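Local structure of serine protease inhibitor (Schistosoma haematobium, 3STO) at residues G234-E239 against K284-T289; V256-L261 against N267-L272; K277-Y282 against T391-A396; V222-Q227 against H376-F381; V244-N249 against V291-P296. The protein probably inhibits serine-type endopeptidases, as many members of the serpin family do. All coordinates share one frame; numbering follows the deposited sequence.

Contact 1 (G234-E239 against K284-T289)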
# COMPACT_ATOMS: atom_id res chain seq x y z
N GLY A 234 6.43 18.27 14.21
CA GLY A 234 7.83 18.29 14.57
C GLY A 234 8.63 18.84 13.41
O GLY A 234 8.29 18.59 12.24
N LYS A 235 9.72 19.55 13.73
CA LYS A 235 10.66 20.06 12.74
C LYS A 235 12.01 19.37 12.85
O LYS A 235 12.59 19.32 13.93
CB LYS A 235 10.85 21.56 12.93
CG LYS A 235 11.81 22.19 11.96
CD LYS A 235 11.35 23.64 11.62
CE LYS A 235 12.34 24.69 12.12
NZ LYS A 235 11.75 26.08 12.17
N PHE A 236 12.50 18.84 11.74
CA PHE A 236 13.73 18.08 11.77
C PHE A 236 14.75 18.75 10.86
O PHE A 236 14.93 18.37 9.71
CB PHE A 236 13.44 16.62 11.40
CG PHE A 236 12.41 15.97 12.30
CD1 PHE A 236 11.05 16.12 12.06
CD2 PHE A 236 12.81 15.25 13.42
CE1 PHE A 236 10.11 15.56 12.89
CE2 PHE A 236 11.87 14.66 14.25
CZ PHE A 236 10.51 14.82 13.99
N GLU A 237 15.40 19.75 11.43
CA GLU A 237 16.27 20.66 10.70
C GLU A 237 17.40 19.95 10.00
O GLU A 237 17.74 20.26 8.86
CB GLU A 237 16.84 21.69 11.66
CG GLU A 237 15.94 22.89 11.90
CD GLU A 237 16.16 23.98 10.85
OE1 GLU A 237 16.93 23.73 9.89
OE2 GLU A 237 15.57 25.07 10.99
N ASP A 238 17.99 18.99 10.70
CA ASP A 238 19.11 18.23 10.19
C ASP A 238 18.74 17.31 9.02
O ASP A 238 19.51 17.15 8.10
CB ASP A 238 19.75 17.42 11.32
CG ASP A 238 20.66 18.27 12.20
OD1 ASP A 238 21.52 17.67 12.88
OD2 ASP A 238 20.53 19.52 12.20
N GLU A 239 17.55 16.74 9.03
CA GLU A 239 17.11 15.96 7.88
C GLU A 239 16.43 16.84 6.83
O GLU A 239 16.05 16.37 5.77
CB GLU A 239 16.16 14.84 8.32
CG GLU A 239 16.77 13.88 9.32
CD GLU A 239 16.53 14.25 10.77
OE1 GLU A 239 16.41 15.45 11.10
OE2 GLU A 239 16.49 13.32 11.59
N LYS A 284 6.94 9.14 16.88
CA LYS A 284 7.01 9.16 18.34
C LYS A 284 7.48 10.51 18.89
O LYS A 284 7.14 10.86 20.00
CB LYS A 284 7.93 8.05 18.88
N ASN A 285 8.25 11.27 18.12
CA ASN A 285 8.78 12.55 18.61
C ASN A 285 8.00 13.82 18.26
O ASN A 285 8.44 14.93 18.55
CB ASN A 285 10.27 12.70 18.26
CG ASN A 285 11.14 11.68 19.02
OD1 ASN A 285 10.79 11.24 20.12
ND2 ASN A 285 12.27 11.32 18.42
N LEU A 286 6.83 13.67 17.66
CA LEU A 286 6.02 14.85 17.37
C LEU A 286 5.33 15.38 18.65
O LEU A 286 4.98 14.61 19.52
CB LEU A 286 4.99 14.49 16.29
CG LEU A 286 5.55 13.83 15.03
CD1 LEU A 286 4.44 13.46 14.06
CD2 LEU A 286 6.58 14.74 14.38
N LYS A 287 5.11 16.69 18.75
CA LYS A 287 4.38 17.27 19.88
C LYS A 287 3.11 18.00 19.45
O LYS A 287 3.05 18.52 18.33
CB LYS A 287 5.27 18.22 20.69
CG LYS A 287 6.49 17.56 21.34
N GLU A 288 2.10 18.00 20.31
CA GLU A 288 0.87 18.77 20.10
C GLU A 288 1.19 20.23 19.90
O GLU A 288 2.00 20.81 20.62
CB GLU A 288 -0.05 18.68 21.32
CG GLU A 288 -0.68 17.33 21.54
CD GLU A 288 -2.02 17.24 20.85
OE1 GLU A 288 -2.11 17.76 19.73
OE2 GLU A 288 -2.98 16.67 21.43
N THR A 289 0.55 20.84 18.91
CA THR A 289 0.90 22.17 18.49
C THR A 289 -0.31 22.72 17.77
O THR A 289 -1.15 21.98 17.22
CB THR A 289 2.07 22.17 17.46
OG1 THR A 289 3.04 21.16 17.78
CG2 THR A 289 2.77 23.47 17.44
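L286, in the short loop that leads into a strand, reaches G234 and F236 through one methyl group. Its CG stands beside the backbone N (chi1 -52°) and the branch is extended, which carries CD2 across to 234-239 although the side chain does not start out in that direction. CD2 then rests against G234 N at 3.5 Å. Having no side chain of its own, G234 lets the methyl come right up to its main chain. The same CD2 meets the rim of the F236 ring close to the ring plane, 3.9 Å from CE1, with the two side chains crossing at roughly a right angle. F236 also stacks edge-to-face with Y282, and both it and L286 touch I243 on strand 241-247. At K287 the chain becomes a strand and pairs with Y233 through the backbone. Two residues on, T289 turns its hydroxyl back to donate from OG1 to K287 O at 2.7 Å. This OG1 lies well above the carbonyl plane, and the backbone of T289 pairs in turn with M231. Strands 218-236 and 287-305 run antiparallel, and the contact lies where their pairing begins. Across the two segments the chemistry is wholly van der Waals: glycine supplies a bare backbone, phenylalanine an apolar rim and leucine a methyl that fits both, while hydrogen bonds lie in the pairing of these strands and in the T289 hydroxyl.

Contact 2 (V256-L261 against N267-L272)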
# COMPACT_ATOMS: atom_id res chain seq x y z
N VAL A 256 0.18 11.14 7.82
CA VAL A 256 1.44 11.78 8.12
C VAL A 256 1.96 12.48 6.86
O VAL A 256 2.09 11.85 5.83
CB VAL A 256 2.45 10.75 8.65
CG1 VAL A 256 3.86 11.39 8.83
CG2 VAL A 256 1.92 10.14 9.97
N ILE A 257 2.20 13.80 6.96
CA ILE A 257 2.77 14.57 5.86
C ILE A 257 4.19 14.94 6.19
O ILE A 257 4.50 15.38 7.30
CB ILE A 257 1.96 15.83 5.53
CG1 ILE A 257 0.46 15.47 5.43
CG2 ILE A 257 2.47 16.52 4.23
CD1 ILE A 257 -0.45 16.62 5.86
N VAL A 258 5.08 14.69 5.24
CA VAL A 258 6.47 15.02 5.41
C VAL A 258 6.83 16.12 4.42
O VAL A 258 6.87 15.88 3.21
CB VAL A 258 7.40 13.81 5.18
CG1 VAL A 258 8.84 14.21 5.48
CG2 VAL A 258 6.99 12.64 6.05
N LEU A 259 7.09 17.32 4.94
CA LEU A 259 7.25 18.50 4.10
C LEU A 259 8.68 19.00 4.19
O LEU A 259 9.15 19.41 5.26
CB LEU A 259 6.24 19.60 4.50
CG LEU A 259 6.16 20.81 3.55
CD1 LEU A 259 5.60 20.40 2.16
CD2 LEU A 259 5.32 21.93 4.14
N PRO A 260 9.40 18.96 3.07
CA PRO A 260 10.76 19.51 3.02
C PRO A 260 10.76 20.99 3.43
O PRO A 260 9.83 21.74 3.11
CB PRO A 260 11.13 19.38 1.55
CG PRO A 260 10.27 18.26 1.05
CD PRO A 260 8.96 18.45 1.75
N LEU A 261 11.81 21.39 4.13
CA LEU A 261 11.92 22.78 4.58
C LEU A 261 12.05 23.82 3.46
O LEU A 261 11.71 24.98 3.64
CB LEU A 261 13.02 22.91 5.64
CG LEU A 261 12.54 22.18 6.90
CD1 LEU A 261 13.60 22.11 7.98
CD2 LEU A 261 11.30 22.86 7.42
N ASN A 267 15.02 16.46 0.14
CA ASN A 267 15.86 16.32 1.33
C ASN A 267 15.78 14.90 1.91
O ASN A 267 15.70 13.93 1.16
CB ASN A 267 15.49 17.39 2.37
CG ASN A 267 15.95 18.81 1.97
OD1 ASN A 267 16.87 18.96 1.16
ND2 ASN A 267 15.32 19.84 2.55
N GLY A 268 15.80 14.77 3.24
CA GLY A 268 15.76 13.45 3.89
C GLY A 268 14.41 12.76 3.78
O GLY A 268 14.24 11.65 4.23
N ALA A 269 13.45 13.43 3.17
CA ALA A 269 12.09 12.91 3.11
C ALA A 269 12.06 11.61 2.32
O ALA A 269 11.17 10.79 2.51
CB ALA A 269 11.15 13.93 2.53
N THR A 270 13.04 11.44 1.43
CA THR A 270 13.13 10.23 0.61
C THR A 270 13.56 9.03 1.43
O THR A 270 13.14 7.94 1.17
CB THR A 270 14.16 10.40 -0.51
OG1 THR A 270 15.34 11.04 0.01
CG2 THR A 270 13.58 11.24 -1.61
N GLU A 271 14.42 9.25 2.41
CA GLU A 271 14.79 8.21 3.35
C GLU A 271 13.62 7.64 4.23
O GLU A 271 13.67 6.50 4.67
CB GLU A 271 15.99 8.69 4.16
CG GLU A 271 17.19 9.11 3.28
CD GLU A 271 17.57 8.07 2.19
OE1 GLU A 271 18.11 6.99 2.54
OE2 GLU A 271 17.32 8.32 0.99
N LEU A 272 12.58 8.41 4.47
CA LEU A 272 11.39 7.88 5.12
C LEU A 272 10.52 7.10 4.15
O LEU A 272 9.90 6.12 4.55
CB LEU A 272 10.56 8.99 5.78
CG LEU A 272 11.17 9.59 7.05
CD1 LEU A 272 10.51 10.91 7.30
CD2 LEU A 272 10.98 8.67 8.21
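V258 sets its CG1 methyl over the CB of A269, 3.8 Å away, and shares the remainder of its branch with L272. The CD1 methyl of L272 lies 4.1 Å from V258 CG1 and equally far from CG2, so it faces the fork of the valine. V258 holds CG1 anti to its backbone N (chi1 -176°), which turns this methyl to A269 and leaves CG2 on the side of L272. Alanine and leucine stand one helical turn apart: the small residue brings the helix start close to the strand, and the long one spans the wider distance beyond it. Nearer the strand end, the amide of N267 runs beside P260, its ND2 4.3 Å from P260 CB and 4.1 Å from L261 N. Neither approach is a polar bond; ND2 is instead hydrogen-bonded to G240 O. The carbonyl oxygen of N267 receives T270 OG1 at 3.1 Å with the donor almost in line with the C=O bond, which ties the loop to the first turn of the helix. In the fold, strand 253-260 runs between strands 241-247 and 381-387, antiparallel to both. The short helix 269-273 lies on one face of these strands, A269 touching I382 and L272 touching F241, while I257 and L259 on the other face of the strand meet F375.

Contact 3 (K277-Y282 against T391-A396)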
# COMPACT_ATOMS: atom_id res chain seq x y z
N LYS A 277 15.11 5.44 6.87
CA LYS A 277 14.80 6.09 8.13
C LYS A 277 13.49 5.51 8.61
O LYS A 277 12.60 5.24 7.80
CB LYS A 277 14.67 7.58 7.93
CG LYS A 277 15.95 8.40 8.05
CD LYS A 277 15.65 9.83 7.51
CE LYS A 277 16.61 10.89 8.03
NZ LYS A 277 17.92 10.88 7.36
N VAL A 278 13.37 5.30 9.92
CA VAL A 278 12.23 4.57 10.49
C VAL A 278 11.13 5.54 10.91
O VAL A 278 11.31 6.31 11.85
CB VAL A 278 12.67 3.69 11.68
CG1 VAL A 278 11.50 2.94 12.27
CG2 VAL A 278 13.72 2.72 11.23
N LEU A 279 10.00 5.49 10.21
CA LEU A 279 8.93 6.46 10.38
C LEU A 279 8.46 6.57 11.83
O LEU A 279 8.28 7.68 12.35
CB LEU A 279 7.74 6.15 9.44
CG LEU A 279 6.56 7.17 9.41
CD1 LEU A 279 6.97 8.63 9.12
CD2 LEU A 279 5.49 6.73 8.40
N SER A 280 8.24 5.42 12.46
CA SER A 280 7.74 5.38 13.83
C SER A 280 8.61 6.15 14.81
O SER A 280 8.09 6.73 15.75
CB SER A 280 7.52 3.93 14.32
OG SER A 280 8.73 3.20 14.34
N GLU A 281 9.93 6.16 14.58
CA GLU A 281 10.86 6.94 15.40
C GLU A 281 10.63 8.43 15.27
O GLU A 281 10.90 9.16 16.22
CB GLU A 281 12.32 6.63 15.02
CG GLU A 281 12.75 5.19 15.34
CD GLU A 281 14.21 4.91 15.04
OE1 GLU A 281 14.97 5.90 14.89
OE2 GLU A 281 14.61 3.72 14.96
N TYR A 282 10.16 8.87 14.10
CA TYR A 282 9.81 10.27 13.87
C TYR A 282 8.45 10.56 14.44
O TYR A 282 8.25 11.56 15.11
CB TYR A 282 9.89 10.66 12.39
CG TYR A 282 11.31 10.70 11.95
CD1 TYR A 282 12.00 9.53 11.69
CD2 TYR A 282 12.00 11.88 11.90
CE1 TYR A 282 13.35 9.53 11.32
CE2 TYR A 282 13.34 11.91 11.54
CZ TYR A 282 14.02 10.73 11.25
OH TYR A 282 15.36 10.75 10.89
N THR A 391 2.75 0.35 14.32
CA THR A 391 3.82 1.35 14.17
C THR A 391 4.54 1.30 12.81
O THR A 391 5.78 1.28 12.75
CB THR A 391 4.83 1.35 15.34
OG1 THR A 391 5.43 0.05 15.45
CG2 THR A 391 4.14 1.68 16.64
N MSE A 392 3.77 1.30 11.74
CA MSE A 392 4.36 1.31 10.43
C MSE A 392 3.38 1.92 9.44
O MSE A 392 2.20 2.03 9.71
CB MSE A 392 4.70 -0.10 9.99
CG MSE A 392 3.48 -0.90 9.60
SE MSE A 392 3.82 -2.85 9.32
CE MSE A 392 5.34 -2.70 8.07
N PRO A 393 3.89 2.36 8.30
CA PRO A 393 2.93 2.85 7.31
C PRO A 393 2.29 1.70 6.56
O PRO A 393 2.93 0.72 6.17
CB PRO A 393 3.81 3.68 6.36
CG PRO A 393 5.16 2.99 6.43
CD PRO A 393 5.30 2.54 7.88
N ILE A 394 0.99 1.81 6.36
CA ILE A 394 0.34 0.85 5.52
C ILE A 394 0.12 1.39 4.11
O ILE A 394 -0.25 0.66 3.21
CB ILE A 394 -0.97 0.35 6.14
CG1 ILE A 394 -1.94 1.50 6.34
CG2 ILE A 394 -0.69 -0.39 7.49
CD1 ILE A 394 -3.33 1.00 6.58
N MSE A 395 0.38 2.68 3.92
CA MSE A 395 0.34 3.30 2.61
C MSE A 395 1.48 4.33 2.62
O MSE A 395 1.65 5.09 3.58
CB MSE A 395 -1.04 3.89 2.35
CG MSE A 395 -1.30 4.52 0.99
SE MSE A 395 -0.48 6.27 0.58
CE MSE A 395 -1.01 7.55 1.98
N ALA A 396 2.31 4.30 1.57
CA ALA A 396 3.42 5.23 1.37
C ALA A 396 3.24 5.90 0.00
O ALA A 396 2.88 5.26 -0.98
CB ALA A 396 4.79 4.49 1.47
O HOH W 1 7.53 3.06 10.94
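With CG anti to the backbone N (chi1 -175°), L279 swings its CD2 methyl out to the ring of P393, where it lies 4.0 Å from CB. The leucine crosses the proline at a slant, and these two supply the apolar half of the contact; L279 also packs on F384 of strand 381-387. S280 has chi1 at 62°, which tucks OG between its own backbone N and carbonyl carbon. The CB of S280 points at T391, 3.5 Å from T391 O and 3.9 Å from T391 CB. S280 OG stays 3.9 Å from T391 O, too far for a bond. A water completes the meeting instead: it accepts from S280 N at 2.9 Å and donates to T391 O at 3.1 Å. S280 N belongs to the first turn of helix 279-283, where an amide commonly lacks a helical acceptor, so the water gives it one while also serving the carbonyl of T391, just before the strand. The hydroxyl of T391 is engaged elsewhere, with K20 NZ. T391 adopts a left-handed backbone conformation and, with M392 (present as selenomethionine), forms a G1 beta bulge opposite D387. The contact joins short helix 279-283 to the start of strand 392-399, which forms a bulged antiparallel pair with 381-387 within the serpin fold. A small serine suits the close approach to the main chain, and leucine and proline give an apolar patch beside it. The chemistry thus comes down to an apolar leucine-proline touch and one water bridging two backbone groups, with no direct polar bond between the segments.

Contact 4 (V222-Q227 against H376-F381)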
# COMPACT_ATOMS: atom_id res chain seq x y z
N VAL A 222 -4.13 24.43 -7.53
CA VAL A 222 -4.75 23.32 -6.86
C VAL A 222 -5.91 23.83 -6.02
O VAL A 222 -5.99 25.02 -5.72
CB VAL A 222 -3.75 22.55 -5.94
CG1 VAL A 222 -2.67 21.88 -6.75
CG2 VAL A 222 -3.14 23.48 -4.89
N ASP A 223 -6.82 22.93 -5.65
CA ASP A 223 -7.80 23.28 -4.64
C ASP A 223 -7.17 23.06 -3.28
O ASP A 223 -6.87 21.94 -2.91
CB ASP A 223 -9.06 22.46 -4.82
CG ASP A 223 -9.80 22.80 -6.10
OD1 ASP A 223 -10.10 24.00 -6.35
OD2 ASP A 223 -10.10 21.86 -6.87
N MSE A 224 -6.91 24.17 -2.57
CA MSE A 224 -6.15 24.14 -1.32
C MSE A 224 -7.09 24.15 -0.09
O MSE A 224 -7.85 25.09 0.12
CB MSE A 224 -5.16 25.31 -1.29
CG MSE A 224 -4.12 25.29 -0.15
SE MSE A 224 -2.69 23.89 -0.40
CE MSE A 224 -1.48 24.93 -1.61
N MSE A 225 -7.05 23.09 0.69
CA MSE A 225 -7.82 23.01 1.93
C MSE A 225 -7.01 23.66 3.01
O MSE A 225 -5.77 23.66 2.98
CB MSE A 225 -8.13 21.56 2.30
CG MSE A 225 -8.64 20.75 1.11
SE MSE A 225 -9.16 18.92 1.60
CE MSE A 225 -7.45 18.20 2.28
N THR A 226 -7.71 24.26 3.95
CA THR A 226 -7.05 25.06 4.97
C THR A 226 -7.74 24.80 6.30
O THR A 226 -8.94 24.59 6.34
CB THR A 226 -7.07 26.60 4.64
OG1 THR A 226 -8.41 27.01 4.57
CG2 THR A 226 -6.47 26.91 3.27
N GLN A 227 -6.97 24.82 7.37
CA GLN A 227 -7.52 24.69 8.70
C GLN A 227 -6.49 25.08 9.77
O GLN A 227 -5.26 24.97 9.58
CB GLN A 227 -8.10 23.28 8.88
CG GLN A 227 -7.82 22.56 10.18
CD GLN A 227 -8.17 21.06 10.10
OE1 GLN A 227 -7.28 20.21 10.08
NE2 GLN A 227 -9.46 20.73 10.06
N HIS A 376 2.28 24.65 5.27
CA HIS A 376 1.59 24.94 4.02
C HIS A 376 2.13 24.07 2.89
O HIS A 376 3.27 24.21 2.49
CB HIS A 376 1.73 26.43 3.69
CG HIS A 376 1.06 27.32 4.69
ND1 HIS A 376 1.21 28.68 4.69
CD2 HIS A 376 0.24 27.02 5.73
CE1 HIS A 376 0.52 29.20 5.69
NE2 HIS A 376 -0.08 28.21 6.33
N VAL A 377 1.31 23.14 2.43
CA VAL A 377 1.79 22.08 1.55
C VAL A 377 1.71 22.63 0.12
O VAL A 377 0.74 22.41 -0.59
CB VAL A 377 0.99 20.73 1.77
CG1 VAL A 377 1.47 19.63 0.86
CG2 VAL A 377 1.08 20.27 3.21
N THR A 378 2.75 23.37 -0.29
CA THR A 378 2.72 24.12 -1.54
C THR A 378 3.76 23.64 -2.56
O THR A 378 3.94 24.26 -3.62
CB THR A 378 2.99 25.64 -1.26
OG1 THR A 378 4.22 25.77 -0.55
CG2 THR A 378 1.90 26.24 -0.44
N HIS A 379 4.45 22.55 -2.24
CA HIS A 379 5.49 21.97 -3.09
C HIS A 379 5.52 20.44 -2.78
O HIS A 379 4.86 20.01 -1.83
CB HIS A 379 6.85 22.67 -2.84
CG HIS A 379 7.22 22.81 -1.39
ND1 HIS A 379 8.15 22.01 -0.78
CD2 HIS A 379 6.79 23.69 -0.44
CE1 HIS A 379 8.28 22.38 0.49
NE2 HIS A 379 7.48 23.40 0.72
N PRO A 380 6.25 19.64 -3.58
CA PRO A 380 6.19 18.16 -3.45
C PRO A 380 6.48 17.62 -2.04
O PRO A 380 7.35 18.08 -1.30
CB PRO A 380 7.23 17.66 -4.47
CG PRO A 380 7.20 18.78 -5.55
CD PRO A 380 7.11 20.05 -4.73
N PHE A 381 5.72 16.61 -1.67
CA PHE A 381 5.78 16.12 -0.30
C PHE A 381 5.62 14.61 -0.25
O PHE A 381 5.11 13.98 -1.17
CB PHE A 381 4.69 16.78 0.53
CG PHE A 381 3.29 16.53 0.01
CD1 PHE A 381 2.78 17.29 -1.04
CD2 PHE A 381 2.49 15.55 0.57
CE1 PHE A 381 1.49 17.09 -1.50
CE2 PHE A 381 1.19 15.34 0.10
CZ PHE A 381 0.69 16.11 -0.92
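M224 lies on strand 218-236 and V377 at the centre of an inverse gamma turn, with 8.7 Å between their CA atoms, so the backbones stand well apart and one long side chain must span the distance. M224, present as selenomethionine, does this. Its CG is anti to the backbone N (chi1 -170°), and the chain then bends at both chi2 (73°) and chi3 (83°), so the end hooks round and reaches the turn. The terminal CE comes to 3.5 Å from V377 O, and SE lies 3.7 Å from the same oxygen. CE also meets the CG2 methyl of T378 at 3.8 Å, where the two side chains approach at a slant. Threonine suits this place because its methyl can face the apolar tip while its OG1 points elsewhere, at the edge of the H379 ring. Within the loop, V377 CG1 sits 3.3 Å above one face of the F381 ring, displaced toward the rim, and F381 in turn packs on I257 and L259. The flexible, unbranched methionine thus fills the distance between strand and loop by van der Waals contact alone. M224 also touches P296 on strand 287-305, which pairs with strand 218-236, while H376 NE2 is hydrogen-bonded to S292 OG. Strands 208-215, 218-236, 287-305 and 373-376 pair successively here, the order of sheet C in serpins, and the loop at V377 is the passage from the last of them into strand 381-387 of sheet B.

Contact 5 (V244-N249 against V291-P296)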
# COMPACT_ATOMS: atom_id res chain seq x y z
N VAL A 244 3.63 16.72 10.19
CA VAL A 244 2.42 16.76 10.97
C VAL A 244 1.75 15.43 10.86
O VAL A 244 1.93 14.72 9.88
CB VAL A 244 1.35 17.87 10.54
CG1 VAL A 244 1.82 19.25 10.92
CG2 VAL A 244 0.98 17.77 9.06
N SER A 245 0.96 15.10 11.88
CA SER A 245 0.15 13.88 11.90
C SER A 245 -1.29 14.29 12.08
O SER A 245 -1.63 14.95 13.05
CB SER A 245 0.59 13.00 13.04
OG SER A 245 0.13 11.71 12.80
N LYS A 246 -2.14 13.94 11.14
CA LYS A 246 -3.52 14.35 11.20
C LYS A 246 -4.36 13.09 11.32
O LYS A 246 -4.50 12.33 10.37
CB LYS A 246 -3.93 15.15 9.97
CG LYS A 246 -5.39 15.53 9.97
CD LYS A 246 -5.76 16.50 8.84
CE LYS A 246 -7.26 16.86 8.87
NZ LYS A 246 -7.69 17.34 10.20
N PRO A 247 -4.94 12.88 12.50
CA PRO A 247 -5.64 11.62 12.78
C PRO A 247 -6.92 11.41 11.97
O PRO A 247 -7.68 12.33 11.65
CB PRO A 247 -5.98 11.72 14.28
CG PRO A 247 -5.31 12.99 14.79
CD PRO A 247 -5.08 13.86 13.59
N LEU A 248 -7.17 10.16 11.64
CA LEU A 248 -8.44 9.77 11.06
C LEU A 248 -9.42 9.52 12.18
O LEU A 248 -9.07 9.61 13.37
CB LEU A 248 -8.26 8.58 10.11
CG LEU A 248 -7.59 9.25 8.90
CD1 LEU A 248 -6.35 8.57 8.48
CD2 LEU A 248 -8.59 9.53 7.73
N ASN A 249 -10.66 9.27 11.82
CA ASN A 249 -11.68 9.23 12.83
C ASN A 249 -11.51 7.99 13.72
O ASN A 249 -11.64 8.06 14.92
CB ASN A 249 -13.07 9.29 12.23
CG ASN A 249 -14.10 9.56 13.29
OD1 ASN A 249 -13.94 10.49 14.09
ND2 ASN A 249 -15.11 8.72 13.36
N VAL A 291 -1.52 24.51 14.55
CA VAL A 291 -0.98 24.56 13.21
C VAL A 291 -1.96 25.19 12.25
O VAL A 291 -3.17 24.86 12.23
CB VAL A 291 -0.66 23.13 12.71
CG1 VAL A 291 -0.07 23.18 11.34
CG2 VAL A 291 0.29 22.48 13.65
N SER A 292 -1.42 26.11 11.46
CA SER A 292 -2.11 26.57 10.25
C SER A 292 -1.72 25.58 9.13
O SER A 292 -0.58 25.55 8.68
CB SER A 292 -1.66 27.98 9.90
OG SER A 292 -2.08 28.32 8.60
N LEU A 293 -2.67 24.76 8.73
CA LEU A 293 -2.42 23.70 7.78
C LEU A 293 -3.05 24.01 6.44
O LEU A 293 -4.25 24.26 6.36
CB LEU A 293 -2.97 22.37 8.31
CG LEU A 293 -3.06 21.15 7.37
CD1 LEU A 293 -1.69 20.77 6.85
CD2 LEU A 293 -3.72 19.94 8.07
N ARG A 294 -2.26 24.00 5.37
CA ARG A 294 -2.86 24.02 4.04
C ARG A 294 -2.45 22.80 3.29
O ARG A 294 -1.28 22.43 3.27
CB ARG A 294 -2.44 25.25 3.25
CG ARG A 294 -2.62 26.54 4.00
CD ARG A 294 -2.62 27.67 3.02
NE ARG A 294 -2.54 28.94 3.70
CZ ARG A 294 -1.69 29.89 3.34
NH1 ARG A 294 -0.88 29.69 2.32
NH2 ARG A 294 -1.67 31.03 4.00
N LEU A 295 -3.41 22.20 2.62
CA LEU A 295 -3.23 20.89 2.07
C LEU A 295 -4.08 20.80 0.81
O LEU A 295 -5.29 21.01 0.86
CB LEU A 295 -3.64 19.81 3.11
CG LEU A 295 -3.51 18.32 2.75
CD1 LEU A 295 -2.03 17.95 2.53
CD2 LEU A 295 -4.15 17.37 3.80
N PRO A 296 -3.45 20.45 -0.32
CA PRO A 296 -4.19 20.21 -1.56
C PRO A 296 -5.22 19.05 -1.45
O PRO A 296 -4.98 18.04 -0.79
CB PRO A 296 -3.07 19.84 -2.56
CG PRO A 296 -1.81 20.23 -1.90
CD PRO A 296 -2.02 20.13 -0.46
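V244 opens the contact by turning its branch toward V291, their CG1 methyls being 4.4 Å apart. This is a light apolar touch, and it is backed by F375, which both valines also meet; V244 rests on Y233 and I257 as well. Beta-branched valine fits here, since its short, wide side chain fills the interior without needing to reach far. Two residues on, K246 turns the same way and lays its aliphatic chain against L293, CD lying 4.1 Å from L293 CD2, with the side chains meeting at an angle. In L293 CG is anti to the backbone N (chi1 168°), which brings CD2 up to the lysine chain. Strands 241-247 and 287-305 are not paired with each other; both are neighbours of strand 218-236, which bends between them, so their inner sides face one another across the interior of the barrel-like region that serpin sheets B and C form. V291 and L293 both touch M231 on the strand between. K246 is buried, and its methylenes are extended until chi4, where the last bond turns (52°) and carries the amine to polar partners. NZ is hydrogen-bonded to S200 O and to Q227 OE1 and makes a cation-pi contact with F202, a residue that L293 touches as well.

The five contacts all lie in the region of serpin sheets B and C, and contacts 1, 2, 4 and 5 lie on one side of the chain's centre. Contact 4 and contact 5 have centres about 10 Å apart and are tied by backbone bonds Q227 O to L293 N and M225 N to L295 O, both 2.7 Å. Contact 1 joins contact 2 through E239 O and G268 N (3.0 Å) and contact 3 through E239 OE2 and Y282 OH (2.9 Å). Contact 2 continues into contact 3 through E271 O and K277 N at 2.8 Å. Contacts 3 and 4 do not touch, their centres about 22 Å apart.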